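PDB 5H7E: RNA 2',3'-cyclic phosphodiesterase from Deinococcus radiodurans, which belongs to the LigT-like phosphoesterases of the 2H clan, two-lobed alpha/beta proteins whose paired signature motifs face each other across a central cleft. Local coordinates for residues L12-I18 with Q147-A151; M41-L45 with F124-L130; V75-G81 with W92-A98; A105-R109 with D121-K125. All blocks are in the same frame, centred on the assembly; numbering follows the deposited sequence.

Contact 1: residues L12-I18 with Q147-A151. With SO4 (sulfate ion), chain E.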
loop_
_atom_site.group_PDB
_atom_site.type_symbol
_atom_site.label_atom_id
_atom_site.label_comp_id
_atom_site.label_asym_id
_atom_site.label_seq_id
_atom_site.Cartn_x
_atom_site.Cartn_y
_atom_site.Cartn_z
ATOM N N LEU A 12 -0.056 -2.865 -3.990
ATOM C CA LEU A 12 -1.143 -3.240 -4.908
ATOM C C LEU A 12 -2.030 -2.028 -5.184
ATOM O O LEU A 12 -2.449 -1.321 -4.255
ATOM C CB LEU A 12 -2.025 -4.354 -4.308
ATOM C CG LEU A 12 -1.264 -5.565 -3.761
ATOM C CD1 LEU A 12 -2.335 -6.591 -3.228
ATOM C CD2 LEU A 12 -0.499 -6.222 -4.898
ATOM N N ARG A 13 -2.293 -1.783 -6.463
ATOM C CA ARG A 13 -3.274 -0.806 -6.886
ATOM C C ARG A 13 -4.659 -1.273 -6.463
ATOM O O ARG A 13 -4.901 -2.465 -6.291
ATOM C CB ARG A 13 -3.194 -0.689 -8.402
ATOM C CG ARG A 13 -4.189 0.142 -8.997
ATOM C CD ARG A 13 -4.204 -0.057 -10.531
ATOM N NE ARG A 13 -5.298 0.760 -10.988
ATOM C CZ ARG A 13 -6.505 0.314 -11.293
ATOM N NH1 ARG A 13 -6.781 -0.988 -11.288
ATOM N NH2 ARG A 13 -7.420 1.188 -11.667
ATOM N N VAL A 14 -5.558 -0.318 -6.253
ATOM C CA VAL A 14 -6.933 -0.620 -5.846
ATOM C C VAL A 14 -7.837 -0.172 -6.984
ATOM O O VAL A 14 -7.771 1.010 -7.387
ATOM C CB VAL A 14 -7.281 0.119 -4.549
ATOM C CG1 VAL A 14 -8.699 -0.217 -4.116
ATOM C CG2 VAL A 14 -6.308 -0.363 -3.453
ATOM N N PRO A 15 -8.672 -1.043 -7.554
ATOM C CA PRO A 15 -9.445 -0.689 -8.735
ATOM C C PRO A 15 -10.703 0.102 -8.393
ATOM O O PRO A 15 -11.096 0.236 -7.236
ATOM C CB PRO A 15 -9.818 -2.046 -9.356
ATOM C CG PRO A 15 -9.860 -2.991 -8.098
ATOM C CD PRO A 15 -8.769 -2.473 -7.186
ATOM N N ALA A 16 -11.289 0.598 -9.455
ATOM C CA ALA A 16 -12.402 1.545 -9.335
ATOM C C ALA A 16 -13.564 0.964 -8.558
ATOM O O ALA A 16 -14.281 1.691 -7.856
ATOM C CB ALA A 16 -12.886 1.946 -10.713
ATOM N N ASP A 17 -13.825 -0.338 -8.720
ATOM C CA ASP A 17 -14.988 -0.870 -8.018
ATOM C C ASP A 17 -14.770 -0.991 -6.539
ATOM O O ASP A 17 -15.745 -1.264 -5.805
ATOM C CB ASP A 17 -15.364 -2.278 -8.544
ATOM C CG ASP A 17 -15.845 -2.253 -9.972
ATOM O OD1 ASP A 17 -16.178 -1.185 -10.537
ATOM O OD2 ASP A 17 -15.936 -3.344 -10.611
ATOM N N ILE A 18 -13.534 -0.794 -6.087
ATOM C CA ILE A 18 -13.215 -0.808 -4.660
ATOM C C ILE A 18 -13.010 0.604 -4.136
ATOM O O ILE A 18 -13.465 0.926 -3.041
ATOM C CB ILE A 18 -11.964 -1.683 -4.403
ATOM C CG1 ILE A 18 -12.167 -3.120 -4.908
ATOM C CG2 ILE A 18 -11.582 -1.653 -2.908
ATOM C CD1 ILE A 18 -13.274 -3.905 -4.127
ATOM N N GLN A 147 -16.618 -6.343 -0.226
ATOM C CA GLN A 147 -16.153 -6.358 -1.598
ATOM C C GLN A 147 -14.763 -6.981 -1.691
ATOM O O GLN A 147 -14.020 -7.069 -0.712
ATOM C CB GLN A 147 -16.080 -4.956 -2.158
ATOM C CG GLN A 147 -17.445 -4.207 -2.209
ATOM C CD GLN A 147 -17.756 -3.408 -0.922
ATOM O OE1 GLN A 147 -17.189 -3.642 0.121
ATOM N NE2 GLN A 147 -18.670 -2.467 -1.027
ATOM N N SER A 148 -14.470 -7.471 -2.884
ATOM C CA SER A 148 -13.158 -8.057 -3.122
ATOM C C SER A 148 -12.762 -7.753 -4.554
ATOM O O SER A 148 -13.604 -7.373 -5.392
ATOM C CB SER A 148 -13.177 -9.569 -2.906
ATOM O OG SER A 148 -14.092 -10.169 -3.789
ATOM N N TRP A 149 -11.462 -7.955 -4.856
ATOM C CA TRP A 149 -11.036 -7.818 -6.248
ATOM C C TRP A 149 -9.873 -8.754 -6.512
ATOM O O TRP A 149 -9.216 -9.215 -5.587
ATOM C CB TRP A 149 -10.585 -6.402 -6.621
ATOM C CG TRP A 149 -9.221 -5.963 -6.116
ATOM C CD1 TRP A 149 -8.098 -5.846 -6.906
ATOM C CD2 TRP A 149 -8.866 -5.425 -4.830
ATOM N NE1 TRP A 149 -7.072 -5.333 -6.171
ATOM C CE2 TRP A 149 -7.504 -5.053 -4.912
ATOM C CE3 TRP A 149 -9.552 -5.223 -3.601
ATOM C CZ2 TRP A 149 -6.811 -4.492 -3.823
ATOM C CZ3 TRP A 149 -8.850 -4.663 -2.527
ATOM C CH2 TRP A 149 -7.491 -4.278 -2.665
ATOM N N THR A 150 -9.570 -8.944 -7.785
ATOM C CA THR A 150 -8.427 -9.764 -8.198
ATOM C C THR A 150 -7.311 -8.856 -8.666
ATOM O O THR A 150 -7.498 -8.057 -9.600
ATOM C CB THR A 150 -8.835 -10.725 -9.313
ATOM O OG1 THR A 150 -9.816 -11.626 -8.810
ATOM C CG2 THR A 150 -7.627 -11.564 -9.741
ATOM N N ALA A 151 -6.184 -8.908 -7.955
ATOM C CA ALA A 151 -5.033 -8.059 -8.261
ATOM C C ALA A 151 -4.138 -8.734 -9.273
ATOM O O ALA A 151 -3.572 -9.786 -8.960
ATOM C CB ALA A 151 -4.266 -7.782 -6.995
HETATM S S SO4 E . -9.927 -0.336 -12.888
HETATM O O1 SO4 E . -8.961 -1.447 -12.804
HETATM O O2 SO4 E . -9.791 0.601 -11.796
HETATM O O3 SO4 E . -9.622 0.422 -14.097
HETATM O O4 SO4 E . -11.295 -0.844 -12.992
HETATM O O HOH W 1 -4.769 -4.508 -7.949
#
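This is an apolar packing contact in which the turn from strand 6-13 into helix 16-26 settles on the first residues of strand 148-160, with one aromatic ring at its centre. Trp-149 has its CA-to-CB bond toward the turn, and its indole is the floor on which the turn rests. Pro-15 points CD at its face: CD is 3.4 Å from the centroid of the Trp-149 five-membered ring and only 9° off the normal, a clear CH-pi contact. Ile-18, in the first turn of the helix, brings CG1 to 3.6 Å from Trp-149 CE3, and its CD1 reaches Gln-147 CB at 3.6 Å. Val-14 CG2 approaches Trp-149 CH2 at 4.2 Å, and Leu-12 CD1 meets Ala-151 CB at 4.4 Å. The one polar edge of the indole is served by water 1, which accepts from Trp-149 NE1 (3.0 Å) and donates to Arg-13 O (2.6 Å).

Pro-15 also takes the N-cap position, its O accepting from Ile-18 N at 2.9 Å. On the outside of the turn a sulfate ion is held by Arg-13 NH1 to O1 (2.7 Å), by Arg-13 NH2 to O2 (2.4 Å, very short) and by the helix-start amide of Ala-16 to O2 (2.8 Å). The two backbones share no direct hydrogen bond, so the fit depends on side-chain shape and a single bridging water.

Contact 2: residues M41-L45 with F124-L130; sequences MHVTL and FKAHITL. With SO4 (sulfate ion), chain D.
The two HxTx motifs of the 2H phosphoesterase fold, His-42 to Leu-45 and His-127 to Leu-130, face each other here. The axes of strands 42-44 and 127-130 come within 5.7 Å, with N-to-C directions 123° apart; Val-43 lies nearest Ile-128. The motifs match in conformation: both histidines are very extended (phi/psi near -160/165) with chi1 p, chi2 -105° for His-42 and -79° for His-127; Thr-44 and Thr-129 are both m. Val-43 (t) sets CG2 3.7 Å from Ile-128 CG1 (chi1 m, chi2 t). Met-41 (m, t, t) places CB 3.9 Å from Ile-128 CG2 and CE 4.2 Å from Leu-130 CD2. Phe-124 (t) turns its ring edge to Thr-44 O, 3.4 Å from CE1. Waters wedge between the backbones: water 3 joins His-42 O to Thr-129 N, water 4 Thr-44 N to His-127 O. His-127 ND1 donates to Lys-125 O (2.7 Å), which orients NE2 into the cleft. There a sulfate O2 accepts from His-127 NE2 at 3.0 Å and from Thr-129 OG1 at 2.9 Å.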
loop_
_atom_site.group_PDB
_atom_site.type_symbol
_atom_site.label_atom_id
_atom_site.label_comp_id
_atom_site.label_asym_id
_atom_site.label_seq_id
_atom_site.Cartn_x
_atom_site.Cartn_y
_atom_site.Cartn_z
ATOM N N MET A 41 -5.129 5.609 -3.205
ATOM C CA MET A 41 -5.400 4.422 -2.381
ATOM C C MET A 41 -4.629 3.215 -2.905
ATOM O O MET A 41 -4.635 2.916 -4.100
ATOM C CB MET A 41 -6.893 4.098 -2.405
ATOM C CG MET A 41 -7.736 5.124 -1.619
ATOM S SD MET A 41 -9.496 4.753 -1.799
ATOM C CE MET A 41 -10.206 6.093 -0.823
ATOM N N HIS A 42 -3.941 2.532 -2.008
ATOM C CA HIS A 42 -3.157 1.386 -2.415
ATOM C C HIS A 42 -2.899 0.547 -1.165
ATOM O O HIS A 42 -3.101 0.994 -0.024
ATOM C CB HIS A 42 -1.824 1.786 -3.079
ATOM C CG HIS A 42 -1.066 2.732 -2.262
ATOM N ND1 HIS A 42 -0.984 4.076 -2.580
ATOM C CD2 HIS A 42 -0.305 2.552 -1.168
ATOM C CE1 HIS A 42 -0.259 4.684 -1.660
ATOM N NE2 HIS A 42 0.128 3.792 -0.771
ATOM N N VAL A 43 -2.474 -0.700 -1.401
ATOM C CA VAL A 43 -2.081 -1.615 -0.307
ATOM C C VAL A 43 -0.551 -1.693 -0.294
ATOM O O VAL A 43 0.025 -2.328 -1.173
ATOM C CB VAL A 43 -2.660 -3.014 -0.503
ATOM C CG1 VAL A 43 -2.230 -3.919 0.671
ATOM C CG2 VAL A 43 -4.202 -3.028 -0.632
ATOM N N THR A 44 0.099 -0.976 0.631
ATOM C CA THR A 44 1.572 -0.922 0.633
ATOM C C THR A 44 2.143 -2.212 1.174
ATOM O O THR A 44 1.687 -2.722 2.202
ATOM C CB THR A 44 2.021 0.225 1.493
ATOM O OG1 THR A 44 1.453 1.418 0.975
ATOM C CG2 THR A 44 3.603 0.379 1.458
ATOM N N LEU A 45 3.184 -2.721 0.515
ATOM C CA LEU A 45 3.921 -3.887 1.005
ATOM C C LEU A 45 5.284 -3.520 1.609
ATOM O O LEU A 45 5.729 -4.181 2.545
ATOM C CB LEU A 45 4.140 -4.889 -0.142
ATOM C CG LEU A 45 2.907 -5.743 -0.540
ATOM C CD1 LEU A 45 1.938 -5.037 -1.347
ATOM C CD2 LEU A 45 3.339 -7.027 -1.276
ATOM N N PHE A 124 3.999 -5.793 9.239
ATOM C CA PHE A 124 3.077 -5.790 8.104
ATOM C C PHE A 124 1.660 -6.098 8.567
ATOM O O PHE A 124 1.425 -7.109 9.233
ATOM C CB PHE A 124 3.486 -6.809 7.047
ATOM C CG PHE A 124 2.583 -6.799 5.856
ATOM C CD1 PHE A 124 2.550 -5.702 5.021
ATOM C CD2 PHE A 124 1.773 -7.880 5.584
ATOM C CE1 PHE A 124 1.725 -5.663 3.929
ATOM C CE2 PHE A 124 0.961 -7.882 4.471
ATOM C CZ PHE A 124 0.899 -6.750 3.663
ATOM N N LYS A 125 0.729 -5.227 8.196
ATOM C CA LYS A 125 -0.694 -5.378 8.501
ATOM C C LYS A 125 -1.378 -4.801 7.278
ATOM O O LYS A 125 -1.493 -3.574 7.173
ATOM C CB LYS A 125 -1.103 -4.599 9.748
ATOM C CG LYS A 125 -0.337 -4.938 11.005
ATOM C CD LYS A 125 -0.694 -6.269 11.583
ATOM C CE LYS A 125 0.248 -6.570 12.767
ATOM N NZ LYS A 125 0.357 -5.383 13.685
ATOM N N ALA A 126 -1.807 -5.658 6.359
ATOM C CA ALA A 126 -2.274 -5.168 5.071
ATOM C C ALA A 126 -3.515 -4.301 5.239
ATOM O O ALA A 126 -4.479 -4.687 5.914
ATOM C CB ALA A 126 -2.625 -6.343 4.167
ATOM N N HIS A 127 -3.494 -3.127 4.616
ATOM C CA HIS A 127 -4.621 -2.207 4.758
ATOM C C HIS A 127 -4.590 -1.227 3.601
ATOM O O HIS A 127 -3.566 -1.062 2.911
ATOM C CB HIS A 127 -4.547 -1.407 6.068
ATOM C CG HIS A 127 -3.338 -0.512 6.137
ATOM N ND1 HIS A 127 -2.081 -1.003 6.453
ATOM C CD2 HIS A 127 -3.188 0.822 5.944
ATOM C CE1 HIS A 127 -1.211 0.007 6.458
ATOM N NE2 HIS A 127 -1.856 1.123 6.156
ATOM N N ILE A 128 -5.735 -0.543 3.432
ATOM C CA ILE A 128 -5.816 0.670 2.591
ATOM C C ILE A 128 -6.106 1.813 3.540
ATOM O O ILE A 128 -7.162 1.834 4.201
ATOM C CB ILE A 128 -6.923 0.554 1.535
ATOM C CG1 ILE A 128 -6.661 -0.646 0.637
ATOM C CG2 ILE A 128 -7.046 1.871 0.761
ATOM C CD1 ILE A 128 -7.947 -1.022 -0.205
ATOM N N THR A 129 -5.204 2.808 3.584
ATOM C CA THR A 129 -5.473 3.998 4.387
ATOM C C THR A 129 -6.561 4.853 3.751
ATOM O O THR A 129 -6.552 5.133 2.535
ATOM C CB THR A 129 -4.181 4.797 4.539
ATOM O OG1 THR A 129 -3.267 3.959 5.258
ATOM C CG2 THR A 129 -4.389 6.146 5.235
ATOM N N LEU A 130 -7.490 5.279 4.585
ATOM C CA LEU A 130 -8.627 6.073 4.133
ATOM C C LEU A 130 -8.526 7.532 4.550
ATOM O O LEU A 130 -9.097 8.427 3.886
ATOM C CB LEU A 130 -9.911 5.492 4.731
ATOM C CG LEU A 130 -10.131 4.024 4.327
ATOM C CD1 LEU A 130 -11.367 3.544 5.067
ATOM C CD2 LEU A 130 -10.299 3.914 2.745
HETATM S S SO4 D . 0.187 3.609 4.078
HETATM O O1 SO4 D . 1.239 4.599 4.043
HETATM O O2 SO4 D . -0.369 3.601 5.444
HETATM O O3 SO4 D . -0.748 4.017 3.038
HETATM O O4 SO4 D . 0.669 2.303 3.799
HETATM O O HOH W 2 -4.341 4.449 0.764
HETATM O O HOH W 3 -2.698 2.631 2.085
HETATM O O HOH W 4 -1.137 0.183 2.963
HETATM O O HOH W 5 -0.494 -2.364 3.959
#

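Contact 3: residues V75-G81 with W92-A98; sequences VNLRGTG and WFVKTEA
Strands 75-81 and 92-97 form an antiparallel beta hairpin, axes 4.6 Å apart at closest and directions 153° apart. Gly-81, with the largest area covered by the partner strand, is extended (-165/-179) in a hydrogen-bonded pair with Phe-93: Gly-81 N to Phe-93 O and Phe-93 N to Gly-81 O, both 3.0 Å. Phe-93 (chi1 p, chi2 81°) folds its ring face over Gly-81, whose CA lies 4.1 Å from the centroid; a CB would clash with it. Glu-97 (chi1 t, chi2 m) pairs with Asn-76: Asn-76 N to Glu-97 O 2.8 Å, Glu-97 N to Asn-76 O 2.9 Å, and Asn-76 ND2 to Glu-97 OE1 3.1 Å. Arg-78 (-123/-126; m, m, m) makes the beta bulge with Gly-79: Arg-78 N to Lys-95 O 2.8 Å, Lys-95 N to Gly-79 O 2.9 Å. The register shifts by one between the non-hydrogen-bonded pairs Leu-77/Thr-96 and Thr-80/Val-94. The hairpin continues the sheet through strand 148-160 beside 73-83 and 127-132 beside 91-97, while Leu-77 and Val-94 pack on helix 16-26.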
loop_
_atom_site.group_PDB
_atom_site.type_symbol
_atom_site.label_atom_id
_atom_site.label_comp_id
_atom_site.label_asym_id
_atom_site.label_seq_id
_atom_site.Cartn_x
_atom_site.Cartn_y
_atom_site.Cartn_z
ATOM N N VAL A 75 -8.092 -10.248 -3.201
ATOM C CA VAL A 75 -7.966 -9.402 -2.034
ATOM C C VAL A 75 -9.354 -9.061 -1.526
ATOM O O VAL A 75 -10.207 -8.636 -2.309
ATOM C CB VAL A 75 -7.212 -8.112 -2.377
ATOM C CG1 VAL A 75 -6.922 -7.302 -1.056
ATOM C CG2 VAL A 75 -5.860 -8.447 -3.091
ATOM N N ASN A 76 -9.581 -9.295 -0.227
ATOM C CA ASN A 76 -10.880 -9.051 0.394
ATOM C C ASN A 76 -10.785 -7.856 1.316
ATOM O O ASN A 76 -9.876 -7.799 2.145
ATOM C CB ASN A 76 -11.270 -10.274 1.192
ATOM C CG ASN A 76 -11.341 -11.493 0.320
ATOM O OD1 ASN A 76 -12.279 -11.626 -0.448
ATOM N ND2 ASN A 76 -10.368 -12.394 0.445
ATOM N N LEU A 77 -11.719 -6.913 1.177
ATOM C CA LEU A 77 -11.899 -5.890 2.204
ATOM C C LEU A 77 -12.502 -6.504 3.447
ATOM O O LEU A 77 -13.333 -7.429 3.360
ATOM C CB LEU A 77 -12.846 -4.787 1.734
ATOM C CG LEU A 77 -12.458 -3.952 0.515
ATOM C CD1 LEU A 77 -13.514 -2.881 0.293
ATOM C CD2 LEU A 77 -11.070 -3.343 0.703
ATOM N N ARG A 78 -12.052 -6.013 4.621
ATOM C CA ARG A 78 -12.598 -6.500 5.873
ATOM C C ARG A 78 -13.148 -5.288 6.631
ATOM O O ARG A 78 -13.992 -4.585 6.090
ATOM C CB ARG A 78 -11.556 -7.328 6.662
ATOM C CG ARG A 78 -11.021 -8.540 5.818
ATOM C CD ARG A 78 -12.161 -9.588 5.639
ATOM N NE ARG A 78 -12.544 -10.211 6.906
ATOM C CZ ARG A 78 -13.515 -11.121 7.023
ATOM N NH1 ARG A 78 -14.264 -11.386 5.978
ATOM N NH2 ARG A 78 -13.790 -11.685 8.209
ATOM N N GLY A 79 -12.731 -5.073 7.873
ATOM C CA GLY A 79 -13.302 -4.022 8.718
ATOM C C GLY A 79 -12.361 -2.829 8.799
ATOM O O GLY A 79 -11.253 -2.879 8.307
ATOM N N THR A 80 -12.856 -1.731 9.369
ATOM C CA THR A 80 -12.001 -0.568 9.555
ATOM C C THR A 80 -11.238 -0.654 10.877
ATOM O O THR A 80 -11.583 -1.415 11.795
ATOM C CB THR A 80 -12.831 0.705 9.480
ATOM O OG1 THR A 80 -13.948 0.599 10.421
ATOM C CG2 THR A 80 -13.328 0.954 8.043
ATOM N N GLY A 81 -10.209 0.182 10.997
ATOM C CA GLY A 81 -9.438 0.292 12.228
ATOM C C GLY A 81 -8.586 1.548 12.219
ATOM O O GLY A 81 -8.621 2.336 11.266
ATOM N N TRP A 92 -6.933 6.255 9.709
ATOM C CA TRP A 92 -8.127 5.432 9.628
ATOM C C TRP A 92 -7.910 4.574 8.393
ATOM O O TRP A 92 -7.542 5.089 7.360
ATOM C CB TRP A 92 -9.347 6.308 9.429
ATOM C CG TRP A 92 -10.658 5.593 9.490
ATOM C CD1 TRP A 92 -11.046 4.681 10.410
ATOM C CD2 TRP A 92 -11.773 5.774 8.615
ATOM N NE1 TRP A 92 -12.322 4.268 10.163
ATOM C CE2 TRP A 92 -12.793 4.928 9.063
ATOM C CE3 TRP A 92 -12.005 6.567 7.494
ATOM C CZ2 TRP A 92 -14.017 4.849 8.431
ATOM C CZ3 TRP A 92 -13.217 6.486 6.873
ATOM C CH2 TRP A 92 -14.210 5.635 7.341
ATOM N N PHE A 93 -8.119 3.270 8.500
ATOM C CA PHE A 93 -7.848 2.400 7.361
ATOM C C PHE A 93 -8.892 1.288 7.302
ATOM O O PHE A 93 -9.679 1.097 8.231
ATOM C CB PHE A 93 -6.426 1.738 7.483
ATOM C CG PHE A 93 -6.268 0.879 8.730
ATOM C CD1 PHE A 93 -6.760 -0.408 8.742
ATOM C CD2 PHE A 93 -5.591 1.365 9.834
ATOM C CE1 PHE A 93 -6.623 -1.213 9.873
ATOM C CE2 PHE A 93 -5.484 0.570 10.983
ATOM C CZ PHE A 93 -5.998 -0.707 10.974
ATOM N N VAL A 94 -8.938 0.618 6.151
ATOM C CA VAL A 94 -9.698 -0.640 6.014
ATOM C C VAL A 94 -8.700 -1.781 5.884
ATOM O O VAL A 94 -7.726 -1.684 5.130
ATOM C CB VAL A 94 -10.678 -0.609 4.835
ATOM C CG1 VAL A 94 -9.994 -0.287 3.468
ATOM C CG2 VAL A 94 -11.458 -1.920 4.722
ATOM N N LYS A 95 -8.922 -2.850 6.664
ATOM C CA LYS A 95 -8.064 -4.027 6.578
ATOM C C LYS A 95 -8.332 -4.779 5.279
ATOM O O LYS A 95 -9.471 -4.874 4.828
ATOM C CB LYS A 95 -8.350 -4.923 7.770
ATOM C CG LYS A 95 -7.600 -6.258 7.726
ATOM C CD LYS A 95 -7.953 -7.031 9.042
ATOM C CE LYS A 95 -7.250 -8.354 9.134
ATOM N NZ LYS A 95 -7.449 -9.098 7.878
ATOM N N THR A 96 -7.265 -5.355 4.684
ATOM C CA THR A 96 -7.405 -6.193 3.494
ATOM C C THR A 96 -6.770 -7.534 3.803
ATOM O O THR A 96 -5.814 -7.608 4.580
ATOM C CB THR A 96 -6.724 -5.609 2.265
ATOM O OG1 THR A 96 -5.353 -5.304 2.607
ATOM C CG2 THR A 96 -7.368 -4.273 1.876
ATOM N N GLU A 97 -7.368 -8.596 3.245
ATOM C CA GLU A 97 -6.827 -9.953 3.457
ATOM C C GLU A 97 -6.708 -10.623 2.103
ATOM O O GLU A 97 -7.591 -10.478 1.273
ATOM C CB GLU A 97 -7.756 -10.777 4.334
ATOM C CG GLU A 97 -7.268 -12.189 4.651
ATOM C CD GLU A 97 -7.674 -13.245 3.606
ATOM O OE1 GLU A 97 -8.702 -13.064 2.920
ATOM O OE2 GLU A 97 -6.952 -14.262 3.481
ATOM N N ALA A 98 -5.622 -11.394 1.885
ATOM C CA ALA A 98 -5.525 -12.212 0.674
ATOM C C ALA A 98 -4.583 -13.364 0.963
ATOM O O ALA A 98 -3.514 -13.139 1.521
ATOM C CB ALA A 98 -4.982 -11.413 -0.543
HETATM O O HOH W 6 -14.145 2.807 11.891
#

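Contact 4: residues A105-R109 with D121-K125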
loop_
_atom_site.group_PDB
_atom_site.type_symbol
_atom_site.label_atom_id
_atom_site.label_comp_id
_atom_site.label_asym_id
_atom_site.label_seq_id
_atom_site.Cartn_x
_atom_site.Cartn_y
_atom_site.Cartn_z
ATOM N N ALA A 105 4.709 -9.906 1.038
ATOM C CA ALA A 105 5.325 -8.755 1.688
ATOM C C ALA A 105 6.581 -9.131 2.443
ATOM O O ALA A 105 7.577 -8.392 2.402
ATOM C CB ALA A 105 4.322 -8.098 2.631
ATOM N N GLU A 106 6.565 -10.272 3.157
ATOM C CA GLU A 106 7.745 -10.622 3.929
ATOM C C GLU A 106 8.909 -11.018 3.017
ATOM O O GLU A 106 10.072 -10.716 3.340
ATOM C CB GLU A 106 7.437 -11.745 4.926
ATOM C CG GLU A 106 6.359 -11.319 5.937
ATOM C CD GLU A 106 6.806 -10.198 6.895
ATOM O OE1 GLU A 106 5.943 -9.699 7.650
ATOM O OE2 GLU A 106 8.002 -9.824 6.919
ATOM N N ASN A 107 8.626 -11.744 1.910
ATOM C CA ASN A 107 9.696 -12.088 0.952
ATOM C C ASN A 107 10.257 -10.828 0.306
ATOM O O ASN A 107 11.470 -10.731 0.071
ATOM C CB ASN A 107 9.177 -13.003 -0.155
ATOM C CG ASN A 107 9.124 -14.477 0.242
ATOM O OD1 ASN A 107 9.813 -15.288 -0.338
ATOM N ND2 ASN A 107 8.312 -14.810 1.206
ATOM N N LEU A 108 9.375 -9.867 -0.006
ATOM C CA LEU A 108 9.820 -8.614 -0.601
ATOM C C LEU A 108 10.740 -7.867 0.357
ATOM O O LEU A 108 11.839 -7.419 -0.015
ATOM C CB LEU A 108 8.554 -7.809 -0.953
ATOM C CG LEU A 108 8.781 -6.530 -1.644
ATOM C CD1 LEU A 108 9.319 -6.822 -3.088
ATOM C CD2 LEU A 108 7.435 -5.803 -1.685
ATOM N N ARG A 109 10.303 -7.734 1.613
ATOM C CA ARG A 109 11.108 -7.015 2.599
ATOM C C ARG A 109 12.444 -7.698 2.803
ATOM O O ARG A 109 13.485 -7.029 2.944
ATOM C CB ARG A 109 10.319 -6.902 3.920
ATOM C CG ARG A 109 9.134 -5.976 3.756
ATOM C CD ARG A 109 8.222 -6.126 4.973
ATOM N NE ARG A 109 7.113 -5.182 4.885
ATOM C CZ ARG A 109 6.535 -4.613 5.947
ATOM N NH1 ARG A 109 6.949 -4.949 7.189
ATOM N NH2 ARG A 109 5.569 -3.720 5.737
ATOM N N ASP A 121 9.631 0.402 7.378
ATOM C CA ASP A 121 8.386 -0.337 7.559
ATOM C C ASP A 121 8.113 -0.577 9.035
ATOM O O ASP A 121 9.028 -0.640 9.871
ATOM C CB ASP A 121 8.424 -1.708 6.865
ATOM C CG ASP A 121 8.581 -1.613 5.365
ATOM O OD1 ASP A 121 7.964 -0.696 4.777
ATOM O OD2 ASP A 121 9.318 -2.433 4.782
ATOM N N LEU A 122 6.818 -0.668 9.341
ATOM C CA LEU A 122 6.351 -1.258 10.595
ATOM C C LEU A 122 5.931 -2.714 10.331
ATOM O O LEU A 122 5.937 -3.194 9.186
ATOM C CB LEU A 122 5.199 -0.440 11.180
ATOM C CG LEU A 122 5.480 1.050 11.435
ATOM C CD1 LEU A 122 4.226 1.759 11.938
ATOM C CD2 LEU A 122 6.618 1.217 12.424
ATOM N N ALA A 123 5.551 -3.442 11.383
ATOM C CA ALA A 123 5.040 -4.799 11.203
ATOM C C ALA A 123 3.961 -4.804 10.144
ATOM O O ALA A 123 3.125 -3.905 10.106
ATOM C CB ALA A 123 4.471 -5.325 12.538
ATOM N N PHE A 124 3.999 -5.793 9.239
ATOM C CA PHE A 124 3.077 -5.790 8.104
ATOM C C PHE A 124 1.660 -6.098 8.567
ATOM O O PHE A 124 1.425 -7.109 9.233
ATOM C CB PHE A 124 3.486 -6.809 7.047
ATOM C CG PHE A 124 2.583 -6.799 5.856
ATOM C CD1 PHE A 124 2.550 -5.702 5.021
ATOM C CD2 PHE A 124 1.773 -7.880 5.584
ATOM C CE1 PHE A 124 1.725 -5.663 3.929
ATOM C CE2 PHE A 124 0.961 -7.882 4.471
ATOM C CZ PHE A 124 0.899 -6.750 3.663
ATOM N N LYS A 125 0.729 -5.227 8.196
ATOM C CA LYS A 125 -0.694 -5.378 8.501
ATOM C C LYS A 125 -1.378 -4.801 7.278
ATOM O O LYS A 125 -1.493 -3.574 7.173
ATOM C CB LYS A 125 -1.103 -4.599 9.748
ATOM C CG LYS A 125 -0.337 -4.938 11.005
ATOM C CD LYS A 125 -0.694 -6.269 11.583
ATOM C CE LYS A 125 0.248 -6.570 12.767
ATOM N NZ LYS A 125 0.357 -5.383 13.685
HETATM O O HOH W 7 6.005 -7.817 9.454
HETATM O O HOH W 8 3.645 -2.090 7.285
#
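Electrostatics come first, and they converge on Arg-109. Its NH1 donates to Leu-122 O at 2.8 Å, in line with the guanidinium plane, and water 8 backs this up by accepting from Arg-109 NH2 (3.0 Å) and donating to the same Leu-122 O (3.2 Å). Asp-121 OD2 lies 3.5 Å from Arg-109 NE, but over a face of the guanidinium, so this salt bridge is one of charge alone. Both residues also bond to strand 42-48: Arg-109 NE to Leu-45 O, Asp-121 OD2 to Ser-46 OG and Asp-121 OD1 to Tyr-47 N. One further water-mediated link has water 7 donating to Glu-106 OE1 (2.6 Å) and accepting from Phe-124 N (2.9 Å).

Apolar packing belongs to Phe-124. Ala-105 CB stands almost exactly over its ring, 3.6 Å from the centroid and 2° off the normal, a textbook CH-pi contact. The Phe-124 edge faces Arg-109 NH2, 3.7 Å from CD1, and Phe-124 CB lies over the guanidinium face opposite Asp-121 OD2, so the arginine is sandwiched between the two residues.

Ala-105, Glu-106 and Arg-109 share one side of helix 101-114, and through them the irregular chain 121-125 is fastened to that helix at the protein surface. It is the connection leading from a lobe helix into the second HxTx strand of the LigT-like fold.

Overall arrangement
Contact 2 lies nearest the middle, about 4 Å from the centre of the chain, and holds the sulfate-occupied cleft between the two signature motifs. Each of the other three touches it. Contact 1 meets it through Leu-12 N to Val-43 O (2.9 Å), and contact 3 through Ile-128 N to Val-94 O (2.9 Å) and Leu-130 N to Trp-92 O (2.8 Å). Contacts 1 and 3 join by Trp-149 O to Val-75 N (2.8 Å). Contact 4 shares Phe-124 and Lys-125 with contact 2, adds Leu-45 O to Arg-109 NE (2.9 Å), and lies about 20 Å, centre to centre, from contact 1. The sulfate of contact 1 is a separate ion on the outside of the turn.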